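Local coordinates for tRNA (adenine-N(1)-)-methyltransferase (Thermus thermophilus, PDB 2PWY) that catalyses the S-adenosyl-L-methionine-dependent methylation of adenosine 58 in tRNA at N1, and is required for growth at extreme temperatures, at the interface of chains A and B and the interface of chains A and C. Residues are numbered along the deposited sequence; one frame, centred on the assembly and turned at random. Chains: chain A/B/C, tRNA (adenine-N(1)-)-methyltransferase.

Contact 1: the interface of chains A and B. Residues chain A 234-237; chain B 199-202.
Strand meets helix start in this subunit interface of the homotetramer, where the short strand 235-238 of chain A is gripped by the loop and first turn that open helix 201-211 of chain B, helping to hold two subunits together. A:Ala236 is held from both backbone sides. Its N-H gives a hydrogen bond of 2.9 Å to OD1 of the B:Asn200 side-chain amide, with the donor tilted 33° from the carbonyl plane, and its O accepts one from the N-H of B:Ile201. The same OD1 lies in the plane of the A:His237 ring, at its edge, 3.2 Å from CD2; ring and amide planes are 54° apart. B:Asn200 reaches the strand because CG sits beside its own backbone N, anti to the carbonyl carbon (chi1 -68°). Cut back to an alanine, B:Asn200 would probably leave the N-H of A:Ala236 without its acceptor and the CD2 edge of A:His237 without its polar neighbour. Two residues past B:Asn200, B:Thr202 OG1 gives a hydrogen bond of 2.6 Å to A:Pro234 O, nearly in line with that carbonyl, and water 1 bridges the same two oxygens. The methyl CB of A:Ala236 meets CG2 of B:Ile201 at 3.9 Å. In the fold, A:Pro234, which follows a cis peptide bond, lies at the turn between strands 216-232 and 235-238, while B:Pro199 and B:Asn200 link strand 192-198 to helix 201-211, which B:Ile201 and B:Thr202 begin.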
ATOM      1  N   PRO A 234      -6.631 -22.869  -7.116  1.00 16.26           N
ATOM      2  CA  PRO A 234      -5.760 -21.910  -7.828  1.00 15.86           C
ATOM      3  C   PRO A 234      -6.055 -20.419  -7.640  1.00 15.61           C
ATOM      4  O   PRO A 234      -5.433 -19.589  -8.318  1.00 16.22           O
ATOM      5  CB  PRO A 234      -5.983 -22.286  -9.295  1.00 16.06           C
ATOM      6  CG  PRO A 234      -7.418 -22.718  -9.333  1.00 16.45           C
ATOM      7  CD  PRO A 234      -7.713 -23.366  -7.994  1.00 16.07           C
ATOM      8  N   VAL A 235      -6.981 -20.077  -6.746  1.00 14.62           N
ATOM      9  CA  VAL A 235      -7.225 -18.673  -6.402  1.00 13.91           C
ATOM     10  C   VAL A 235      -6.108 -18.183  -5.476  1.00 12.66           C
ATOM     11  O   VAL A 235      -5.743 -18.867  -4.507  1.00 12.24           O
ATOM     12  CB  VAL A 235      -8.607 -18.473  -5.729  1.00 14.11           C
ATOM     13  CG1 VAL A 235      -8.788 -17.032  -5.222  1.00 14.27           C
ATOM     14  CG2 VAL A 235      -9.726 -18.835  -6.688  1.00 15.85           C
ATOM     15  N   ALA A 236      -5.544 -17.023  -5.801  1.00 11.65           N
ATOM     16  CA  ALA A 236      -4.493 -16.411  -4.993  1.00 11.30           C
ATOM     17  C   ALA A 236      -4.371 -14.950  -5.378  1.00 11.33           C
ATOM     18  O   ALA A 236      -3.863 -14.635  -6.456  1.00 11.01           O
ATOM     19  CB  ALA A 236      -3.149 -17.115  -5.219  1.00 11.39           C
ATOM     20  N   HIS A 237      -4.841 -14.062  -4.508  1.00 10.83           N
ATOM     21  CA  HIS A 237      -4.758 -12.622  -4.744  1.00 10.94           C
ATOM     22  C   HIS A 237      -4.899 -11.871  -3.432  1.00 10.99           C
ATOM     23  O   HIS A 237      -5.488 -12.394  -2.482  1.00 11.00           O
ATOM     24  CB  HIS A 237      -5.866 -12.161  -5.707  1.00 10.22           C
ATOM     25  CG  HIS A 237      -7.249 -12.530  -5.262  1.00 11.68           C
ATOM     26  ND1 HIS A 237      -7.953 -11.792  -4.335  1.00 11.72           N
ATOM     27  CD2 HIS A 237      -8.061 -13.553  -5.626  1.00 12.13           C
ATOM     28  CE1 HIS A 237      -9.133 -12.354  -4.130  1.00 13.75           C
ATOM     29  NE2 HIS A 237      -9.232 -13.414  -4.913  1.00 13.78           N
TER
ATOM     30  N   PRO B 199      -6.894 -11.203 -12.284  1.00 10.30           N
ATOM     31  CA  PRO B 199      -7.099 -11.099 -10.834  1.00 10.42           C
ATOM     32  C   PRO B 199      -6.099 -11.875  -9.963  1.00  9.81           C
ATOM     33  O   PRO B 199      -5.737 -11.391  -8.874  1.00 10.15           O
ATOM     34  CB  PRO B 199      -8.516 -11.656 -10.624  1.00 10.87           C
ATOM     35  CG  PRO B 199      -9.145 -11.670 -11.985  1.00 12.48           C
ATOM     36  CD  PRO B 199      -8.023 -11.875 -12.957  1.00 11.37           C
ATOM     37  N   ASN B 200      -5.675 -13.050 -10.416  1.00  9.29           N
ATOM     38  CA  ASN B 200      -4.909 -13.977  -9.577  1.00  8.93           C
ATOM     39  C   ASN B 200      -3.439 -14.013  -9.952  1.00  8.81           C
ATOM     40  O   ASN B 200      -3.087 -14.040 -11.141  1.00  7.82           O
ATOM     41  CB  ASN B 200      -5.484 -15.402  -9.676  1.00  8.71           C
ATOM     42  CG  ASN B 200      -6.854 -15.516  -9.042  1.00 10.73           C
ATOM     43  OD1 ASN B 200      -6.978 -15.542  -7.820  1.00 11.53           O
ATOM     44  ND2 ASN B 200      -7.889 -15.585  -9.868  1.00 13.29           N
ATOM     45  N   ILE B 201      -2.577 -14.044  -8.942  1.00  8.34           N
ATOM     46  CA  ILE B 201      -1.144 -14.161  -9.213  1.00  9.03           C
ATOM     47  C   ILE B 201      -0.798 -15.480  -9.929  1.00  9.12           C
ATOM     48  O   ILE B 201       0.177 -15.545 -10.681  1.00  9.67           O
ATOM     49  CB  ILE B 201      -0.298 -13.974  -7.928  1.00  8.64           C
ATOM     50  CG1 ILE B 201       1.147 -13.556  -8.277  1.00  9.19           C
ATOM     51  CG2 ILE B 201      -0.322 -15.236  -7.064  1.00  9.15           C
ATOM     52  CD1 ILE B 201       1.268 -12.224  -9.051  1.00 10.10           C
ATOM     53  N   THR B 202      -1.597 -16.523  -9.693  1.00  9.59           N
ATOM     54  CA  THR B 202      -1.413 -17.811 -10.364  1.00  9.59           C
ATOM     55  C   THR B 202      -1.632 -17.658 -11.885  1.00  9.42           C
ATOM     56  O   THR B 202      -0.891 -18.221 -12.692  1.00 10.28           O
ATOM     57  CB  THR B 202      -2.382 -18.860  -9.795  1.00  9.12           C
ATOM     58  OG1 THR B 202      -3.661 -18.247  -9.612  1.00  9.73           O
ATOM     59  CG2 THR B 202      -1.879 -19.370  -8.441  1.00  9.81           C
TER
HETATM   60  O   HOH W   1      -6.527 -18.645 -10.748  1.00 30.94           O

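Contact 2: the interface of chains A and C. Residues chain A 201, 205, 221, 223, 248; chain C 229, 231, 236.
The indole of C:Trp229 and the phenyl ring of A:Phe248 share one methyl group: CD1 of A:Ile201 sits 3.8 Å above the centre of the A:Phe248 ring and also covers one face of the indole, offset toward its rim near CZ3 and CH2. At the indole edge, A:Glu223 OE1 lies in the ring plane and accepts the N-H of NE1 at 2.7 Å. The bond uses the anti lone pair of the carboxylate, the one turned away from OE2, and the carboxylate is twisted 49° from the indole. A:Phe248 brings CE1 to CZ2 of the indole at 4.0 Å. Edge bond and methyl cover together probably fix the rotation of the large ring. A:Glu223 gets there with CG beside its backbone N (chi1 -55°) and the chain extended beyond it.

Further along, the main chains pair: C:Trp229 N donates to A:Val221 O at 2.7 Å, nearly straight on to the carbonyl. Water 2 touches N and O of A:Val221 and also meets C:Trp229 O at 2.8 Å, filling out the join between the two strands. Around this polar seam the aliphatic groups close up. A:Val221 lays CG1 against CB of C:Trp229 at 3.8 Å, while its other branch, CG2, meets CG2 of C:Val231, the two side chains crossing at about a right angle. C:Val231 turns CG1, anti to its own backbone nitrogen (chi1 -180°), toward CD2 of A:Leu205 at 4.0 Å. The methyl of C:Ala236 approaches the same CD2 more distantly.

Both strands 216-232 meet here, backed by helix 201-211 and strand 248-254 of chain A. The contact ties two catalytic subunits together within the tetramer by combining strand pairing with a tryptophan laid against the partner subunit, and probably adds to its stability.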
ATOM      1  N   ILE A 201      -4.734  12.448  10.319  1.00  8.34           N
ATOM      2  CA  ILE A 201      -3.475  13.153  10.083  1.00  9.03           C
ATOM      3  C   ILE A 201      -3.464  14.549  10.732  1.00  9.12           C
ATOM      4  O   ILE A 201      -2.404  15.059  11.100  1.00  9.67           O
ATOM      5  CB  ILE A 201      -3.130  13.225   8.573  1.00  8.64           C
ATOM      6  CG1 ILE A 201      -1.617  13.453   8.366  1.00  9.19           C
ATOM      7  CG2 ILE A 201      -3.959  14.302   7.870  1.00  9.15           C
ATOM      8  CD1 ILE A 201      -0.708  12.346   8.945  1.00 10.10           C
ATOM      9  N   LEU A 205      -0.536  16.028  13.132  1.00  9.26           N
ATOM     10  CA  LEU A 205       0.132  17.311  12.985  1.00  9.62           C
ATOM     11  C   LEU A 205       0.016  18.135  14.259  1.00 10.22           C
ATOM     12  O   LEU A 205       0.980  18.791  14.658  1.00 10.16           O
ATOM     13  CB  LEU A 205      -0.417  18.075  11.765  1.00 10.36           C
ATOM     14  CG  LEU A 205      -0.095  17.420  10.414  1.00 11.61           C
ATOM     15  CD1 LEU A 205      -0.998  18.009   9.323  1.00 13.57           C
ATOM     16  CD2 LEU A 205       1.388  17.590  10.068  1.00 15.30           C
ATOM     17  N   VAL A 221       6.642   8.838  12.169  1.00  9.53           N
ATOM     18  CA  VAL A 221       5.223   8.875  11.891  1.00  9.51           C
ATOM     19  C   VAL A 221       4.998   7.773  10.863  1.00  9.86           C
ATOM     20  O   VAL A 221       5.580   7.800   9.780  1.00  9.87           O
ATOM     21  CB  VAL A 221       4.759  10.228  11.341  1.00  9.11           C
ATOM     22  CG1 VAL A 221       3.280  10.127  10.858  1.00  9.12           C
ATOM     23  CG2 VAL A 221       4.918  11.331  12.394  1.00  9.53           C
ATOM     24  N   GLU A 223       2.308   4.415   9.142  1.00  9.32           N
ATOM     25  CA  GLU A 223       1.085   3.652   8.972  1.00  9.87           C
ATOM     26  C   GLU A 223       1.457   2.187   8.831  1.00  9.54           C
ATOM     27  O   GLU A 223       2.261   1.815   7.957  1.00  9.52           O
ATOM     28  CB  GLU A 223       0.360   4.052   7.684  1.00 10.03           C
ATOM     29  CG  GLU A 223       0.034   5.500   7.523  1.00 12.04           C
ATOM     30  CD  GLU A 223      -0.484   5.779   6.134  1.00 14.39           C
ATOM     31  OE1 GLU A 223       0.076   6.662   5.449  1.00 11.90           O
ATOM     32  OE2 GLU A 223      -1.438   5.079   5.718  1.00 15.91           O
ATOM     33  N   PHE A 248      -2.561   6.339  12.514  1.00 10.05           N
ATOM     34  CA  PHE A 248      -1.145   6.608  12.433  1.00  9.27           C
ATOM     35  C   PHE A 248      -0.497   6.347  13.777  1.00  8.82           C
ATOM     36  O   PHE A 248      -1.133   6.534  14.812  1.00  9.24           O
ATOM     37  CB  PHE A 248      -0.933   8.074  12.058  1.00  8.68           C
ATOM     38  CG  PHE A 248      -1.550   8.435  10.750  1.00  8.67           C
ATOM     39  CD1 PHE A 248      -0.844   8.227   9.576  1.00  8.94           C
ATOM     40  CD2 PHE A 248      -2.846   8.943  10.684  1.00  9.67           C
ATOM     41  CE1 PHE A 248      -1.415   8.527   8.335  1.00  9.46           C
ATOM     42  CE2 PHE A 248      -3.421   9.269   9.446  1.00 10.56           C
ATOM     43  CZ  PHE A 248      -2.711   9.048   8.281  1.00 10.55           C
TER
ATOM     44  N   TRP C 229       6.413   8.236   7.242  1.00  9.17           N
ATOM     45  CA  TRP C 229       6.224   9.609   6.804  1.00  9.00           C
ATOM     46  C   TRP C 229       7.401  10.478   7.199  1.00  9.91           C
ATOM     47  O   TRP C 229       8.025  10.252   8.239  1.00 10.12           O
ATOM     48  CB  TRP C 229       4.978  10.195   7.459  1.00  8.96           C
ATOM     49  CG  TRP C 229       3.696   9.717   6.866  1.00  8.80           C
ATOM     50  CD1 TRP C 229       3.250   8.427   6.765  1.00  9.17           C
ATOM     51  CD2 TRP C 229       2.673  10.545   6.309  1.00  9.15           C
ATOM     52  NE1 TRP C 229       2.005   8.406   6.170  1.00  9.49           N
ATOM     53  CE2 TRP C 229       1.630   9.695   5.883  1.00  9.83           C
ATOM     54  CE3 TRP C 229       2.533  11.934   6.141  1.00  8.86           C
ATOM     55  CZ2 TRP C 229       0.466  10.188   5.270  1.00  9.82           C
ATOM     56  CZ3 TRP C 229       1.367  12.424   5.536  1.00  9.33           C
ATOM     57  CH2 TRP C 229       0.358  11.550   5.107  1.00  8.92           C
ATOM     58  N   VAL C 231       7.732  14.184   8.447  1.00 11.77           N
ATOM     59  CA  VAL C 231       6.971  15.330   8.947  1.00 12.71           C
ATOM     60  C   VAL C 231       7.918  16.359   9.566  1.00 14.04           C
ATOM     61  O   VAL C 231       8.420  16.173  10.677  1.00 13.74           O
ATOM     62  CB  VAL C 231       5.876  14.927   9.978  1.00 12.78           C
ATOM     63  CG1 VAL C 231       5.112  16.158  10.454  1.00 13.41           C
ATOM     64  CG2 VAL C 231       4.893  13.908   9.375  1.00 12.70           C
ATOM     65  N   ALA C 236       5.270  17.334   4.902  1.00 16.59           N
ATOM     66  CA  ALA C 236       4.489  16.283   5.540  1.00 14.36           C
ATOM     67  C   ALA C 236       3.933  15.324   4.493  1.00 14.01           C
ATOM     68  O   ALA C 236       2.891  15.580   3.885  1.00 12.62           O
ATOM     69  CB  ALA C 236       3.365  16.886   6.397  1.00 14.80           C
TER
HETATM   70  O   HOH W   2       8.731   8.221  10.061  1.00 10.93           O

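About 33 Å separates the centres of the C-alpha atoms of contact 1 and contact 2, in the copies given, yet both draw on the same stretches of the protein. Helix 201-211 serves each: its first turn, with residue 201, receives a neighbouring strand through the backbone N in contact 1, whereas in contact 2 the residue 201 side chain packs on a tryptophan. Residue 236 of strand 235-238 also appears in both. Because chain A meets chain B at one place and chain C at the other, the two surfaces let a subunit bind two partners, as a dimer of dimers requires, and any shift of these shared elements would probably be felt at both.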